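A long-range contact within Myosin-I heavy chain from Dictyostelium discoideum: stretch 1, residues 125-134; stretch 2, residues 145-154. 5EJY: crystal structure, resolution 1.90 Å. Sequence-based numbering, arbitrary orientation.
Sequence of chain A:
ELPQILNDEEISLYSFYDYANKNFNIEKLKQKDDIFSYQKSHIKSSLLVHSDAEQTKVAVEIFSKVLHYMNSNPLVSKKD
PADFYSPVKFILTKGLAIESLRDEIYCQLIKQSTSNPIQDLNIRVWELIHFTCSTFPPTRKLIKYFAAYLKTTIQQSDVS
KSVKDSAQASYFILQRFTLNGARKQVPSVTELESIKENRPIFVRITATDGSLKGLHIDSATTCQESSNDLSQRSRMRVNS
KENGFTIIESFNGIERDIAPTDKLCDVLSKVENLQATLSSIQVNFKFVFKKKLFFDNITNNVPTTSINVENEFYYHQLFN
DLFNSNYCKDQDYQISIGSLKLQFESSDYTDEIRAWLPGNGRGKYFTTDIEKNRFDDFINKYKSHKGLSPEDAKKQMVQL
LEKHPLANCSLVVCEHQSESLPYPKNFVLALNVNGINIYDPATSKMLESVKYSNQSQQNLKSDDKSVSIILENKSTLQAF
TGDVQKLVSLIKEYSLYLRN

Stretch 1 125-134: VWELIHFTCS
Stretch 2, residues 145-154: YFAAYLKTTI

The two stretches form a sparse, apolar helix-helix contact in which side chains, most of them large, bridge well-separated backbones and no hydrogen bond crosses between them. Residues 125-133 and 145-154 are both α-helical, with phi/psi near -64/-41 and i to i+4 bonds such as Cys133 N to Ile129 O (2.9 Å) and Leu150 N to Phe146 O (3.0 Å). Their N-to-C directions diverge by 131° (signed crossing angle -131°), and the axes come no closer than 13.5 Å. The register is marked by Ile129 and Leu150, whose CA atoms, the nearest pair across the stretches, lie 9.8 Å apart; the contact buries 278 Å² in all.

Spaced one turn apart or nearly so, Trp126, Ile129 and Cys133 meet Phe146, Tyr149, Leu150 and Thr153. Because the chains run in largely opposed directions, Trp126 reaches the later residues of the second helix and Cys133 the earlier Phe146. Trp126 (chi1 -83°, chi2 98°) has its CA-to-CB bond sideways, yet its indole extends across the gap. Trp126 CZ3 lies 3.5 Å from Leu150 CD2, which sits at the edge of the Trp126 ring, while Trp126 CZ2 lies 3.6 Å from Tyr149 CE2. The six-membered ring of Trp126 and the Tyr149 ring (chi1 -176°, chi2 69°) are nearly parallel, at 8°, but slid apart with centroids 5.8 Å away, so they barely overlap. Trp126 CZ2 also approaches Thr153 OG1 at 3.5 Å; that hydroxyl (chi1 -62°) donates to Tyr149 O (2.8 Å) within its own helix.

The CA-to-CB bond of Ile129 (m, t) points toward the second helix, and Ile129 CG2 lies 3.8 Å from Phe146 CZ and 4.5 Å from CD2 of Leu150 (m, t). Phe146 (chi1 178°, chi2 68°) presents its edge to both Ile129 and Cys133. Cys133 SG (chi1 -72°) lies 3.6 Å from Phe146 CE2, a sulfur-aromatic contact 74° off the ring normal.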

ATOM      1  N   VAL A 125     -28.333  -1.325  -7.492  1.00 26.92           N
ATOM      2  CA  VAL A 125     -27.613  -1.444  -8.756  1.00 27.85           C
ATOM      3  C   VAL A 125     -26.539  -0.366  -8.835  1.00 29.35           C
ATOM      4  O   VAL A 125     -25.441  -0.625  -9.305  1.00 23.90           O
ATOM      5  CB  VAL A 125     -28.517  -1.327 -10.007  1.00 34.43           C
ATOM      6  CG1 VAL A 125     -27.672  -1.512 -11.274  1.00 30.27           C
ATOM      7  CG2 VAL A 125     -29.625  -2.355  -9.969  1.00 31.60           C
ATOM      8  N   TRP A 126     -26.849   0.839  -8.364  1.00 25.92           N
ATOM      9  CA  TRP A 126     -25.867   1.923  -8.424  1.00 26.53           C
ATOM     10  C   TRP A 126     -24.690   1.718  -7.450  1.00 27.09           C
ATOM     11  O   TRP A 126     -23.563   2.138  -7.732  1.00 23.23           O
ATOM     12  CB  TRP A 126     -26.535   3.299  -8.279  1.00 24.91           C
ATOM     13  CG  TRP A 126     -27.073   3.775  -9.600  1.00 25.77           C
ATOM     14  CD1 TRP A 126     -28.366   3.680 -10.057  1.00 25.97           C
ATOM     15  CD2 TRP A 126     -26.317   4.367 -10.659  1.00 24.41           C
ATOM     16  NE1 TRP A 126     -28.455   4.197 -11.325  1.00 22.32           N
ATOM     17  CE2 TRP A 126     -27.213   4.626 -11.720  1.00 24.90           C
ATOM     18  CE3 TRP A 126     -24.969   4.712 -10.812  1.00 24.27           C
ATOM     19  CZ2 TRP A 126     -26.803   5.219 -12.914  1.00 28.84           C
ATOM     20  CZ3 TRP A 126     -24.561   5.293 -11.993  1.00 22.26           C
ATOM     21  CH2 TRP A 126     -25.476   5.548 -13.033  1.00 25.32           C
ATOM     22  N   GLU A 127     -24.947   1.045  -6.333  1.00 25.84           N
ATOM     23  CA  GLU A 127     -23.868   0.572  -5.463  1.00 24.55           C
ATOM     24  C   GLU A 127     -22.949  -0.410  -6.202  1.00 25.10           C
ATOM     25  O   GLU A 127     -21.727  -0.324  -6.083  1.00 23.00           O
ATOM     26  CB  GLU A 127     -24.425  -0.088  -4.208  1.00 27.07           C
ATOM     27  CG  GLU A 127     -25.069   0.905  -3.215  1.00 29.02           C
ATOM     28  CD  GLU A 127     -25.847   0.214  -2.107  1.00 30.95           C
ATOM     29  OE1 GLU A 127     -25.943  -1.029  -2.134  1.00 30.81           O
ATOM     30  OE2 GLU A 127     -26.375   0.916  -1.214  1.00 33.74           O
ATOM     31  N   LEU A 128     -23.548  -1.352  -6.936  1.00 22.65           N
ATOM     32  CA  LEU A 128     -22.796  -2.280  -7.780  1.00 26.33           C
ATOM     33  C   LEU A 128     -21.984  -1.562  -8.838  1.00 23.90           C
ATOM     34  O   LEU A 128     -20.835  -1.917  -9.093  1.00 23.73           O
ATOM     35  CB  LEU A 128     -23.732  -3.271  -8.471  1.00 23.34           C
ATOM     36  CG  LEU A 128     -24.412  -4.296  -7.566  1.00 27.24           C
ATOM     37  CD1 LEU A 128     -25.394  -5.164  -8.364  1.00 27.64           C
ATOM     38  CD2 LEU A 128     -23.356  -5.165  -6.872  1.00 28.77           C
ATOM     39  N   ILE A 129     -22.594  -0.570  -9.481  1.00 20.66           N
ATOM     40  CA  ILE A 129     -21.888   0.228 -10.471  1.00 22.79           C
ATOM     41  C   ILE A 129     -20.648   0.861  -9.833  1.00 22.82           C
ATOM     42  O   ILE A 129     -19.553   0.846 -10.403  1.00 21.17           O
ATOM     43  CB  ILE A 129     -22.838   1.303 -11.081  1.00 23.59           C
ATOM     44  CG1 ILE A 129     -23.730   0.665 -12.154  1.00 22.55           C
ATOM     45  CG2 ILE A 129     -22.059   2.434 -11.707  1.00 21.24           C
ATOM     46  CD1 ILE A 129     -24.957   1.565 -12.571  1.00 22.37           C
ATOM     47  N   HIS A 130     -20.824   1.398  -8.635  1.00 20.05           N
ATOM     48  CA  HIS A 130     -19.746   2.075  -7.930  1.00 21.35           C
ATOM     49  C   HIS A 130     -18.647   1.078  -7.502  1.00 20.74           C
ATOM     50  O   HIS A 130     -17.458   1.375  -7.639  1.00 20.68           O
ATOM     51  CB  HIS A 130     -20.330   2.835  -6.730  1.00 18.68           C
ATOM     52  CG  HIS A 130     -19.369   3.780  -6.078  1.00 20.47           C
ATOM     53  ND1 HIS A 130     -19.653   4.421  -4.892  1.00 19.97           N
ATOM     54  CD2 HIS A 130     -18.123   4.179  -6.433  1.00 21.64           C
ATOM     55  CE1 HIS A 130     -18.624   5.174  -4.544  1.00 24.37           C
ATOM     56  NE2 HIS A 130     -17.683   5.044  -5.460  1.00 20.89           N
ATOM     57  N   PHE A 131     -19.039  -0.103  -7.015  1.00 20.37           N
ATOM     58  CA  PHE A 131     -18.055  -1.148  -6.672  1.00 21.19           C
ATOM     59  C   PHE A 131     -17.235  -1.482  -7.911  1.00 21.63           C
ATOM     60  O   PHE A 131     -16.023  -1.674  -7.837  1.00 19.89           O
ATOM     61  CB  PHE A 131     -18.726  -2.455  -6.229  1.00 21.59           C
ATOM     62  CG  PHE A 131     -19.581  -2.338  -4.989  1.00 21.53           C
ATOM     63  CD1 PHE A 131     -19.229  -1.487  -3.953  1.00 24.34           C
ATOM     64  CD2 PHE A 131     -20.724  -3.114  -4.858  1.00 22.13           C
ATOM     65  CE1 PHE A 131     -20.011  -1.395  -2.814  1.00 25.90           C
ATOM     66  CE2 PHE A 131     -21.527  -3.020  -3.720  1.00 28.81           C
ATOM     67  CZ  PHE A 131     -21.173  -2.154  -2.699  1.00 26.85           C
ATOM     68  N   THR A 132     -17.910  -1.579  -9.053  1.00 19.93           N
ATOM     69  CA  THR A 132     -17.263  -2.029 -10.278  1.00 20.19           C
ATOM     70  C   THR A 132     -16.307  -0.964 -10.785  1.00 20.78           C
ATOM     71  O   THR A 132     -15.173  -1.268 -11.134  1.00 19.45           O
ATOM     72  CB  THR A 132     -18.314  -2.401 -11.372  1.00 19.93           C
ATOM     73  OG1 THR A 132     -19.205  -3.380 -10.835  1.00 20.81           O
ATOM     74  CG2 THR A 132     -17.629  -2.987 -12.620  1.00 21.76           C
ATOM     75  N   CYS A 133     -16.768   0.287 -10.815  1.00 20.48           N
ATOM     76  CA  CYS A 133     -15.915   1.403 -11.210  1.00 19.32           C
ATOM     77  C   CYS A 133     -14.655   1.512 -10.338  1.00 20.20           C
ATOM     78  O   CYS A 133     -13.613   1.986 -10.807  1.00 18.60           O
ATOM     79  CB  CYS A 133     -16.691   2.717 -11.131  1.00 19.54           C
ATOM     80  SG  CYS A 133     -17.933   2.892 -12.453  1.00 21.46           S
ATOM     81  N   SER A 134     -14.779   1.108  -9.074  1.00 18.13           N
ATOM     82  CA  SER A 134     -13.669   1.156  -8.115  1.00 18.92           C
ATOM     83  C   SER A 134     -12.676   0.007  -8.296  1.00 21.03           C
ATOM     84  O   SER A 134     -11.660  -0.050  -7.593  1.00 18.69           O
ATOM     85  CB  SER A 134     -14.218   1.132  -6.684  1.00 20.89           C
ATOM     86  OG  SER A 134     -15.134   2.209  -6.467  1.00 19.92           O
ATOM     87  N   TYR A 145     -19.678   5.143 -23.953  1.00 26.58           N
ATOM     88  CA  TYR A 145     -21.108   4.951 -23.778  1.00 27.35           C
ATOM     89  C   TYR A 145     -21.449   4.933 -22.303  1.00 26.79           C
ATOM     90  O   TYR A 145     -22.457   5.493 -21.882  1.00 26.02           O
ATOM     91  CB  TYR A 145     -21.564   3.645 -24.430  1.00 28.91           C
ATOM     92  CG  TYR A 145     -21.368   3.626 -25.924  1.00 28.20           C
ATOM     93  CD1 TYR A 145     -22.325   4.186 -26.779  1.00 32.29           C
ATOM     94  CD2 TYR A 145     -20.237   3.064 -26.488  1.00 29.37           C
ATOM     95  CE1 TYR A 145     -22.142   4.167 -28.157  1.00 28.66           C
ATOM     96  CE2 TYR A 145     -20.049   3.048 -27.858  1.00 32.87           C
ATOM     97  CZ  TYR A 145     -21.007   3.602 -28.685  1.00 33.06           C
ATOM     98  OH  TYR A 145     -20.821   3.583 -30.047  1.00 40.02           O
ATOM     99  N   PHE A 146     -20.603   4.286 -21.508  1.00 25.78           N
ATOM    100  CA  PHE A 146     -20.876   4.186 -20.089  1.00 24.49           C
ATOM    101  C   PHE A 146     -20.670   5.540 -19.441  1.00 21.71           C
ATOM    102  O   PHE A 146     -21.432   5.940 -18.573  1.00 24.19           O
ATOM    103  CB  PHE A 146     -20.004   3.111 -19.397  1.00 22.13           C
ATOM    104  CG  PHE A 146     -20.242   3.038 -17.927  1.00 23.78           C
ATOM    105  CD1 PHE A 146     -21.451   2.577 -17.435  1.00 23.68           C
ATOM    106  CD2 PHE A 146     -19.289   3.490 -17.034  1.00 27.37           C
ATOM    107  CE1 PHE A 146     -21.695   2.542 -16.062  1.00 27.12           C
ATOM    108  CE2 PHE A 146     -19.537   3.466 -15.657  1.00 26.25           C
ATOM    109  CZ  PHE A 146     -20.730   2.983 -15.179  1.00 23.19           C
ATOM    110  N   ALA A 147     -19.638   6.252 -19.874  1.00 25.81           N
ATOM    111  CA  ALA A 147     -19.395   7.586 -19.334  1.00 26.30           C
ATOM    112  C   ALA A 147     -20.557   8.530 -19.651  1.00 28.38           C
ATOM    113  O   ALA A 147     -20.932   9.374 -18.833  1.00 24.72           O
ATOM    114  CB  ALA A 147     -18.090   8.142 -19.881  1.00 29.21           C
ATOM    115  N   ALA A 148     -21.125   8.394 -20.844  1.00 26.61           N
ATOM    116  CA  ALA A 148     -22.281   9.226 -21.203  1.00 27.60           C
ATOM    117  C   ALA A 148     -23.443   8.909 -20.274  1.00 28.02           C
ATOM    118  O   ALA A 148     -24.174   9.796 -19.807  1.00 31.33           O
ATOM    119  CB  ALA A 148     -22.666   8.999 -22.665  1.00 28.70           C
ATOM    120  N   TYR A 149     -23.602   7.628 -19.979  1.00 24.30           N
ATOM    121  CA  TYR A 149     -24.669   7.179 -19.104  1.00 25.23           C
ATOM    122  C   TYR A 149     -24.526   7.771 -17.697  1.00 29.02           C
ATOM    123  O   TYR A 149     -25.512   8.200 -17.092  1.00 27.48           O
ATOM    124  CB  TYR A 149     -24.689   5.649 -19.056  1.00 29.00           C
ATOM    125  CG  TYR A 149     -25.830   5.087 -18.252  1.00 27.63           C
ATOM    126  CD1 TYR A 149     -27.140   5.202 -18.705  1.00 35.17           C
ATOM    127  CD2 TYR A 149     -25.604   4.435 -17.054  1.00 23.85           C
ATOM    128  CE1 TYR A 149     -28.192   4.684 -17.981  1.00 34.52           C
ATOM    129  CE2 TYR A 149     -26.642   3.912 -16.318  1.00 22.33           C
ATOM    130  CZ  TYR A 149     -27.944   4.045 -16.792  1.00 32.39           C
ATOM    131  OH  TYR A 149     -28.997   3.542 -16.078  1.00 29.75           O
ATOM    132  N   LEU A 150     -23.295   7.794 -17.185  1.00 27.01           N
ATOM    133  CA  LEU A 150     -23.014   8.376 -15.871  1.00 25.52           C
ATOM    134  C   LEU A 150     -23.361   9.870 -15.836  1.00 25.23           C
ATOM    135  O   LEU A 150     -24.035  10.338 -14.938  1.00 24.72           O
ATOM    136  CB  LEU A 150     -21.525   8.205 -15.517  1.00 23.36           C
ATOM    137  CG  LEU A 150     -21.048   6.793 -15.161  1.00 24.62           C
ATOM    138  CD1 LEU A 150     -19.552   6.795 -14.857  1.00 23.62           C
ATOM    139  CD2 LEU A 150     -21.833   6.277 -13.974  1.00 27.33           C
ATOM    140  N   LYS A 151     -22.848  10.614 -16.802  1.00 27.49           N
ATOM    141  CA  LYS A 151     -23.009  12.063 -16.784  1.00 31.79           C
ATOM    142  C   LYS A 151     -24.478  12.439 -16.950  1.00 33.64           C
ATOM    143  O   LYS A 151     -24.986  13.330 -16.260  1.00 36.23           O
ATOM    144  CB  LYS A 151     -22.144  12.714 -17.863  1.00 30.54           C
ATOM    145  CG  LYS A 151     -20.670  12.420 -17.712  1.00 40.00           C
ATOM    146  CD  LYS A 151     -19.800  13.382 -18.501  1.00 42.55           C
ATOM    147  CE  LYS A 151     -19.642  14.711 -17.769  1.00 47.73           C
ATOM    148  NZ  LYS A 151     -18.685  15.608 -18.485  1.00 51.32           N
ATOM    149  N   THR A 152     -25.169  11.749 -17.850  1.00 31.89           N
ATOM    150  CA  THR A 152     -26.607  11.977 -18.000  1.00 35.50           C
ATOM    151  C   THR A 152     -27.304  11.750 -16.669  1.00 39.27           C
ATOM    152  O   THR A 152     -28.191  12.514 -16.268  1.00 35.98           O
ATOM    153  CB  THR A 152     -27.230  11.051 -19.059  1.00 36.93           C
ATOM    154  OG1 THR A 152     -26.661  11.345 -20.341  1.00 39.86           O
ATOM    155  CG2 THR A 152     -28.740  11.250 -19.118  1.00 39.12           C
ATOM    156  N   THR A 153     -26.903  10.698 -15.967  1.00 30.47           N
ATOM    157  CA  THR A 153     -27.520  10.396 -14.681  1.00 31.20           C
ATOM    158  C   THR A 153     -27.232  11.496 -13.658  1.00 35.89           C
ATOM    159  O   THR A 153     -28.111  11.886 -12.882  1.00 33.85           O
ATOM    160  CB  THR A 153     -27.019   9.062 -14.131  1.00 31.18           C
ATOM    161  OG1 THR A 153     -27.393   8.007 -15.027  1.00 31.73           O
ATOM    162  CG2 THR A 153     -27.611   8.801 -12.765  1.00 29.18           C
ATOM    163  N   ILE A 154     -25.997  11.990 -13.665  1.00 32.47           N
ATOM    164  CA  ILE A 154     -25.580  13.032 -12.734  1.00 35.48           C
ATOM    165  C   ILE A 154     -26.263  14.377 -13.033  1.00 38.89           C
ATOM    166  O   ILE A 154     -26.607  15.133 -12.125  1.00 38.59           O
ATOM    167  CB  ILE A 154     -24.053  13.242 -12.786  1.00 35.82           C
ATOM    168  CG1 ILE A 154     -23.309  11.988 -12.282  1.00 29.27           C
ATOM    169  CG2 ILE A 154     -23.664  14.464 -11.958  1.00 35.43           C
ATOM    170  CD1 ILE A 154     -21.840  11.932 -12.715  1.00 30.00           C
TER